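Local coordinates for protein structure-specific endonuclease subunit slx1 (Schizosaccharomyces pombe, PDB 4ZDT) that serves as the catalytic subunit of the slx1-slx4 structure-specific endonuclease, which cuts branched DNA in repair and recombination, and is represented by its zinc-binding RING finger domain, at residues 13-19 with 30-34; 18-23 with 65-70; 47-51 with 61-65. One frame throughout, in Å; residues are numbered along the deposited sequence.

Interaction 1: 13-19 with 30-34. With ZN (zinc ion), chain E.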
# COMPACT_ATOMS: atom_id res chain seq x y z
N ILE A 13 0.79 1.62 -17.98
CA ILE A 13 -0.15 2.15 -17.00
C ILE A 13 -1.37 2.63 -17.77
O ILE A 13 -1.27 3.56 -18.56
CB ILE A 13 0.46 3.30 -16.14
CG1 ILE A 13 1.74 2.82 -15.44
CG2 ILE A 13 -0.55 3.81 -15.13
CD1 ILE A 13 2.51 3.93 -14.71
N GLU A 14 -2.50 2.00 -17.52
CA GLU A 14 -3.75 2.31 -18.22
C GLU A 14 -4.21 3.73 -17.91
O GLU A 14 -3.74 4.34 -16.95
CB GLU A 14 -4.84 1.29 -17.87
CG GLU A 14 -4.48 -0.18 -18.16
CD GLU A 14 -4.08 -0.45 -19.61
OE1 GLU A 14 -4.52 0.30 -20.52
OE2 GLU A 14 -3.31 -1.41 -19.85
N SER A 15 -5.13 4.25 -18.72
CA SER A 15 -5.67 5.60 -18.53
C SER A 15 -6.55 5.74 -17.29
O SER A 15 -6.66 6.83 -16.72
CB SER A 15 -6.44 6.05 -19.77
OG SER A 15 -5.56 6.23 -20.87
N ASP A 16 -7.18 4.64 -16.89
CA ASP A 16 -8.08 4.63 -15.73
C ASP A 16 -7.34 4.32 -14.43
O ASP A 16 -7.95 4.29 -13.35
CB ASP A 16 -9.20 3.60 -15.95
CG ASP A 16 -10.17 4.00 -17.05
OD1 ASP A 16 -10.32 5.22 -17.31
OD2 ASP A 16 -10.80 3.10 -17.65
N GLU A 17 -6.03 4.11 -14.54
CA GLU A 17 -5.24 3.62 -13.42
C GLU A 17 -4.59 4.77 -12.66
O GLU A 17 -4.10 5.72 -13.27
CB GLU A 17 -4.18 2.65 -13.93
CG GLU A 17 -3.83 1.54 -12.96
CD GLU A 17 -2.96 0.47 -13.57
OE1 GLU A 17 -2.60 -0.48 -12.84
OE2 GLU A 17 -2.63 0.56 -14.77
N LEU A 18 -4.60 4.67 -11.34
CA LEU A 18 -3.86 5.60 -10.49
C LEU A 18 -2.36 5.34 -10.64
O LEU A 18 -1.95 4.21 -10.91
CB LEU A 18 -4.27 5.44 -9.03
CG LEU A 18 -5.73 5.66 -8.66
CD1 LEU A 18 -5.97 5.33 -7.18
CD2 LEU A 18 -6.22 7.09 -8.99
N ARG A 19 -1.55 6.38 -10.48
CA ARG A 19 -0.10 6.23 -10.63
C ARG A 19 0.70 7.27 -9.84
O ARG A 19 0.32 8.44 -9.76
CB ARG A 19 0.29 6.29 -12.11
CG ARG A 19 0.43 7.70 -12.66
CD ARG A 19 -0.08 7.79 -14.09
NE ARG A 19 -1.43 7.24 -14.22
CZ ARG A 19 -2.06 7.06 -15.38
NH1 ARG A 19 -1.45 7.40 -16.52
NH2 ARG A 19 -3.28 6.55 -15.41
N ILE A 30 7.50 8.39 -13.17
CA ILE A 30 6.15 7.84 -13.11
C ILE A 30 6.20 6.32 -12.87
O ILE A 30 7.03 5.61 -13.46
CB ILE A 30 5.30 8.23 -14.36
CG1 ILE A 30 5.09 9.76 -14.38
CG2 ILE A 30 3.93 7.55 -14.33
CD1 ILE A 30 4.54 10.33 -15.70
N ASN A 31 5.30 5.82 -12.03
CA ASN A 31 5.25 4.39 -11.73
C ASN A 31 3.98 3.97 -11.01
O ASN A 31 3.27 4.80 -10.43
CB ASN A 31 6.48 3.98 -10.91
CG ASN A 31 6.90 5.03 -9.91
OD1 ASN A 31 6.10 5.47 -9.08
ND2 ASN A 31 8.16 5.44 -9.97
N HIS A 32 3.68 2.67 -11.04
CA HIS A 32 2.50 2.12 -10.37
C HIS A 32 2.65 2.40 -8.89
O HIS A 32 3.75 2.32 -8.36
CB HIS A 32 2.42 0.59 -10.52
CG HIS A 32 2.03 0.12 -11.88
ND1 HIS A 32 2.92 -0.50 -12.73
CD2 HIS A 32 0.84 0.14 -12.53
CE1 HIS A 32 2.29 -0.83 -13.85
NE2 HIS A 32 1.03 -0.45 -13.75
N LEU A 33 1.54 2.72 -8.22
CA LEU A 33 1.55 2.89 -6.75
C LEU A 33 2.14 1.69 -6.06
O LEU A 33 3.01 1.84 -5.21
CB LEU A 33 0.13 3.14 -6.22
CG LEU A 33 -0.56 4.43 -6.64
CD1 LEU A 33 -2.03 4.40 -6.26
CD2 LEU A 33 0.15 5.63 -5.96
N THR A 34 1.66 0.49 -6.42
CA THR A 34 2.14 -0.72 -5.75
C THR A 34 3.61 -0.95 -6.01
O THR A 34 4.35 -1.31 -5.10
CB THR A 34 1.30 -1.97 -6.09
OG1 THR A 34 1.21 -2.10 -7.52
CG2 THR A 34 -0.09 -1.81 -5.55
ZN ZN E . 4.84 -1.01 -12.20
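This contact borders the RING finger's zinc site of three cysteines and one histidine, where His32 ND1 coordinates the ion (ZN of chain E) at 2.0 Å and Cys6, Cys9 and Cys35 complete the shell. Ile13 and Glu17 flank the imidazole. Ile13 CG1 lies 4.0 Å from the ring centroid and 21° off its normal, a CH-pi contact over one face. Glu17 OE1 approaches the ring edge instead, near its plane, 3.5 Å from His32 CD2. Beside the ring, Ile13 CD1 and Arg19 CG each lie 3.9 Å from Ile30 CG2, and Leu18 CB packs 3.7 Å from Leu33 CD1; Leu18 and Leu33 also both touch Ile26 of the slx4 chain.

The loop has polar bonds of its own. A type I turn runs from Glu14 to Glu17, Glu14 N donates to Glu17 OE2 at 3.1 Å, and Arg19 NH2 makes a very short 2.4 Å bond to Glu17 O.

With 373 Å² buried in total, the segments meet mainly through carbon. Zinc binds ND1 of His32, while an aliphatic face contact and a carboxylate near the edge probably help to set the ring's orientation.

Interaction 2: 18-23 with 65-70. With ZN (zinc ion), chain F.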
# COMPACT_ATOMS: atom_id res chain seq x y z
N LEU A 18 -4.60 4.67 -11.34
CA LEU A 18 -3.86 5.60 -10.49
C LEU A 18 -2.36 5.34 -10.64
O LEU A 18 -1.95 4.21 -10.91
CB LEU A 18 -4.27 5.44 -9.03
CG LEU A 18 -5.73 5.66 -8.66
CD1 LEU A 18 -5.97 5.33 -7.18
CD2 LEU A 18 -6.22 7.09 -8.99
N ARG A 19 -1.55 6.38 -10.48
CA ARG A 19 -0.10 6.23 -10.63
C ARG A 19 0.70 7.27 -9.84
O ARG A 19 0.32 8.44 -9.76
CB ARG A 19 0.29 6.29 -12.11
CG ARG A 19 0.43 7.70 -12.66
CD ARG A 19 -0.08 7.79 -14.09
NE ARG A 19 -1.43 7.24 -14.22
CZ ARG A 19 -2.06 7.06 -15.38
NH1 ARG A 19 -1.45 7.40 -16.52
NH2 ARG A 19 -3.28 6.55 -15.41
N ALA A 20 1.81 6.83 -9.26
CA ALA A 20 2.71 7.72 -8.54
C ALA A 20 3.51 8.54 -9.54
O ALA A 20 3.85 8.05 -10.63
CB ALA A 20 3.66 6.91 -7.68
N ASN A 21 3.78 9.79 -9.16
CA ASN A 21 4.75 10.62 -9.86
C ASN A 21 5.53 11.49 -8.88
O ASN A 21 4.97 12.07 -7.94
CB ASN A 21 4.11 11.49 -10.95
CG ASN A 21 3.39 12.69 -10.39
OD1 ASN A 21 2.31 12.56 -9.79
ND2 ASN A 21 3.99 13.87 -10.54
N CYS A 22 6.84 11.56 -9.10
CA CYS A 22 7.68 12.48 -8.37
C CYS A 22 7.15 13.88 -8.66
O CYS A 22 6.95 14.25 -9.82
CB CYS A 22 9.13 12.34 -8.82
SG CYS A 22 10.30 13.39 -7.93
N PRO A 23 6.90 14.67 -7.59
CA PRO A 23 6.22 15.96 -7.76
C PRO A 23 7.10 17.04 -8.39
O PRO A 23 6.60 18.12 -8.65
CB PRO A 23 5.84 16.37 -6.31
CG PRO A 23 6.90 15.71 -5.45
CD PRO A 23 7.25 14.39 -6.18
N GLU A 65 3.91 12.85 -1.06
CA GLU A 65 4.44 13.69 -2.13
C GLU A 65 4.28 13.04 -3.51
O GLU A 65 4.21 13.74 -4.52
CB GLU A 65 5.91 14.02 -1.87
CG GLU A 65 6.14 15.30 -1.09
CD GLU A 65 6.10 15.09 0.41
OE1 GLU A 65 7.04 14.45 0.94
OE2 GLU A 65 5.14 15.56 1.05
N PHE A 66 4.23 11.72 -3.55
CA PHE A 66 4.11 11.01 -4.83
C PHE A 66 2.66 10.89 -5.31
O PHE A 66 2.40 10.39 -6.41
CB PHE A 66 4.79 9.64 -4.75
CG PHE A 66 6.26 9.73 -4.49
CD1 PHE A 66 7.16 9.92 -5.55
CD2 PHE A 66 6.77 9.61 -3.19
CE1 PHE A 66 8.52 9.99 -5.31
CE2 PHE A 66 8.13 9.68 -2.94
CZ PHE A 66 9.01 9.88 -4.02
N LEU A 67 1.73 11.43 -4.52
CA LEU A 67 0.31 11.27 -4.83
C LEU A 67 -0.36 12.50 -5.45
O LEU A 67 -1.56 12.69 -5.25
CB LEU A 67 -0.46 10.85 -3.54
CG LEU A 67 0.04 9.62 -2.76
CD1 LEU A 67 -0.78 9.36 -1.51
CD2 LEU A 67 0.07 8.38 -3.65
N SER A 68 0.37 13.31 -6.23
CA SER A 68 -0.22 14.58 -6.73
C SER A 68 -1.41 14.43 -7.67
O SER A 68 -2.21 15.34 -7.80
CB SER A 68 0.83 15.49 -7.39
OG SER A 68 1.32 14.90 -8.59
N THR A 69 -1.54 13.28 -8.32
CA THR A 69 -2.61 13.13 -9.29
C THR A 69 -3.71 12.21 -8.78
O THR A 69 -4.73 12.04 -9.44
CB THR A 69 -2.10 12.63 -10.65
OG1 THR A 69 -1.57 11.30 -10.52
CG2 THR A 69 -0.98 13.59 -11.20
N VAL A 70 -3.51 11.62 -7.61
CA VAL A 70 -4.43 10.61 -7.10
C VAL A 70 -5.78 11.20 -6.65
O VAL A 70 -6.85 10.60 -6.89
CB VAL A 70 -3.74 9.82 -5.97
CG1 VAL A 70 -4.75 9.12 -5.07
CG2 VAL A 70 -2.74 8.84 -6.58
ZN ZN F . 12.19 12.33 -8.61
O HOH W 1 0.11 10.67 -8.13
O HOH W 2 -3.16 8.83 -10.29
O HOH W 3 0.80 10.77 -10.89
O HOH W 4 3.09 13.52 -7.03
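Phe66, which loses 85 Å² to residues 18-23, forms the apolar centre. Its CB lies 4.2 Å from Ala20 CB, and its ring approaches Cys22, with Phe66 CD1 3.8 Å from Cys22 CA and Phe66 CE1 4.3 Å from Cys22 CB. The ring also meets Phe40 edge-to-face. Toward the two ends, Leu18 and Val70 make a looser apolar pair, with Leu18 CB 4.5 Å from Val70 CG2, and Pro23 CG lies 4.1 Å from Glu65 CB.

One direct backbone bond joins the segments, Asn21 N to Phe66 O, at 3.1 Å with an N-H...O angle of 162°. Two CA-H...O contacts accompany it, each 3.4 Å long: Ala20 CA to Phe66 O and Phe66 CA to Asn21 O. They show that the backbones run close together here, although residues 65-70 form no strand.

Water fills the polar edge. Water 1 accepts from Thr69 N at 3.1 Å and lies 2.8 Å from Arg19 O and 2.9 Å from Phe66 O. Water 2 accepts from Arg19 N at 2.9 Å and is 2.9 Å from Thr69 OG1. Water 4 accepts from Ser68 N at 2.8 Å and sits 2.5 Å from Asn21 O and 2.8 Å from Glu65 O.

Cys22 SG binds its zinc (ZN of chain F) at 2.3 Å, alongside Cys27, Cys54 and Cys57. The C-terminal segment thus packs against strand 20-21 and the zinc ligand Cys22 that directly follows it, in the cross-brace layout of a RING finger, where ligand pairs alternate between two ions.

Interaction 3: 47-51 with 61-65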
# COMPACT_ATOMS: atom_id res chain seq x y z
N VAL A 47 2.92 -2.14 5.02
CA VAL A 47 2.08 -1.94 3.84
C VAL A 47 2.05 -0.48 3.34
O VAL A 47 1.80 -0.22 2.16
CB VAL A 47 0.62 -2.48 4.05
CG1 VAL A 47 0.59 -4.05 4.03
CG2 VAL A 47 -0.03 -1.94 5.34
N LEU A 48 2.31 0.46 4.25
CA LEU A 48 2.25 1.90 3.95
C LEU A 48 3.63 2.54 4.10
O LEU A 48 4.15 2.65 5.21
CB LEU A 48 1.26 2.59 4.88
CG LEU A 48 1.06 4.11 4.77
CD1 LEU A 48 0.62 4.50 3.37
CD2 LEU A 48 -0.01 4.52 5.77
N PRO A 49 4.24 2.96 2.98
CA PRO A 49 5.52 3.66 3.10
C PRO A 49 5.39 4.96 3.87
O PRO A 49 4.35 5.63 3.79
CB PRO A 49 5.91 3.97 1.64
CG PRO A 49 5.10 2.96 0.82
CD PRO A 49 3.83 2.77 1.57
N ILE A 50 6.43 5.30 4.63
CA ILE A 50 6.57 6.61 5.26
C ILE A 50 7.26 7.59 4.31
O ILE A 50 6.78 8.69 4.07
CB ILE A 50 7.41 6.50 6.57
CG1 ILE A 50 6.78 5.49 7.57
CG2 ILE A 50 7.66 7.91 7.21
CD1 ILE A 50 5.32 5.75 7.90
N GLU A 51 8.42 7.19 3.81
CA GLU A 51 9.22 8.03 2.90
C GLU A 51 10.02 7.11 1.98
O GLU A 51 10.10 5.90 2.22
CB GLU A 51 10.19 8.91 3.71
CG GLU A 51 11.24 8.10 4.47
CD GLU A 51 12.28 8.98 5.17
OE1 GLU A 51 12.31 10.22 4.96
OE2 GLU A 51 13.07 8.43 5.95
N LEU A 61 11.65 11.73 -0.20
CA LEU A 61 10.38 12.42 0.01
C LEU A 61 9.43 11.52 0.78
O LEU A 61 9.65 10.32 0.84
CB LEU A 61 9.75 12.79 -1.34
CG LEU A 61 10.68 13.59 -2.27
CD1 LEU A 61 9.99 13.72 -3.62
CD2 LEU A 61 11.00 14.97 -1.68
N ARG A 62 8.39 12.12 1.36
CA ARG A 62 7.37 11.35 2.08
C ARG A 62 6.41 10.77 1.06
O ARG A 62 6.24 11.33 -0.04
CB ARG A 62 6.62 12.27 3.04
CG ARG A 62 7.48 12.73 4.21
CD ARG A 62 6.84 13.86 5.03
NE ARG A 62 7.77 14.22 6.11
CZ ARG A 62 7.46 15.00 7.17
NH1 ARG A 62 6.26 15.52 7.30
NH2 ARG A 62 8.39 15.24 8.09
N TRP A 63 5.76 9.68 1.44
CA TRP A 63 4.87 8.93 0.55
C TRP A 63 3.87 9.84 -0.13
O TRP A 63 3.64 9.75 -1.34
CB TRP A 63 4.14 7.81 1.32
CG TRP A 63 3.21 7.02 0.44
CD1 TRP A 63 1.84 6.95 0.53
CD2 TRP A 63 3.57 6.24 -0.70
NE1 TRP A 63 1.33 6.15 -0.48
CE2 TRP A 63 2.38 5.70 -1.25
CE3 TRP A 63 4.80 5.93 -1.32
CZ2 TRP A 63 2.38 4.88 -2.39
CZ3 TRP A 63 4.79 5.09 -2.45
CH2 TRP A 63 3.59 4.59 -2.97
N ARG A 64 3.25 10.72 0.65
CA ARG A 64 2.21 11.61 0.15
C ARG A 64 2.66 12.42 -1.07
O ARG A 64 1.87 12.65 -1.99
CB ARG A 64 1.73 12.55 1.25
CG ARG A 64 0.31 13.05 1.06
CD ARG A 64 -0.20 13.76 2.31
NE ARG A 64 -0.69 12.82 3.32
CZ ARG A 64 -1.90 12.26 3.28
NH1 ARG A 64 -2.73 12.54 2.29
NH2 ARG A 64 -2.26 11.41 4.23
N GLU A 65 3.91 12.85 -1.06
CA GLU A 65 4.44 13.69 -2.13
C GLU A 65 4.28 13.04 -3.51
O GLU A 65 4.21 13.74 -4.52
CB GLU A 65 5.91 14.02 -1.87
CG GLU A 65 6.14 15.30 -1.09
CD GLU A 65 6.10 15.09 0.41
OE1 GLU A 65 7.04 14.45 0.94
OE2 GLU A 65 5.14 15.56 1.05
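Trp63 gives up 88 Å² to this contact, Pro49 50 Å² and Glu51 42 Å², and these three residues define it. Pro49 CG stands over one face of the indole, 3.9 Å from the centroid of the six-membered ring and 21° off its normal, which meets the geometry of a CH-pi contact; its closest ring atom is Trp63 CE3, at 3.7 Å. Pro49 O is 3.3 Å from Trp63 CB. Leu48 adds CD1 at 3.9 Å from Trp63 CD1. Behind Pro49 and Trp63 lies helix 33-40, whose Ala37 touches both.

Glu51 meets Leu61 and Arg62 through CA and CB, with Glu51 CA 3.1 Å and Glu51 CB 3.2 Å from Leu61 O. It forms an antiparallel, non-hydrogen-bonded pair with Arg62, with Glu51 CA only 3.9 Å from Arg62 CA, and both side chains project from the same face of the sheet. One residue outward, Trp63 N donates to Ile50 O at 3.0 Å and 160°, while Arg62 CA makes a 3.4 Å CA-H...O contact with the same Ile50 O. Within 61-65, Arg62 N donates to Glu65 OE1 at 2.7 Å and Glu65 N to Arg62 O at 3.0 Å, both at the point where the strand passes into the 3-10 segment 63-65.

The slx4 chain meets this region: Trp63 NE1 bonds to Leu29 O of slx4, and Val47 O to Trp25 NE1 of slx4. The chemistry therefore splits the tryptophan three ways: its backbone amide extends the pairing of strands 51-53 and 60-62, its indole face receives the proline, and its indole NH joins the two subunits of the heterodimer.

In the fold
The three contacts lie within one small RING domain. Interactions 1 and 2 have centres about 9 Å apart, share Leu18 and Arg19, and meet through the two-stranded sheet of 20-21 and 30-31, where Ala20 N and Asn31 O are 2.8 Å apart. Their segments alternate along the chain, and each contact holds a ligand of a different zinc ion, His32 and Cys22. Interaction 3, on the sheet of 51-53 and 60-62, is nested inside the loop closed by interaction 2; their centres are about 11 Å apart and they share Glu65. Interactions 1 and 3, about 16 Å apart between centres, lie on opposite sides of the chain's centre. Residues of all three contacts touch slx4.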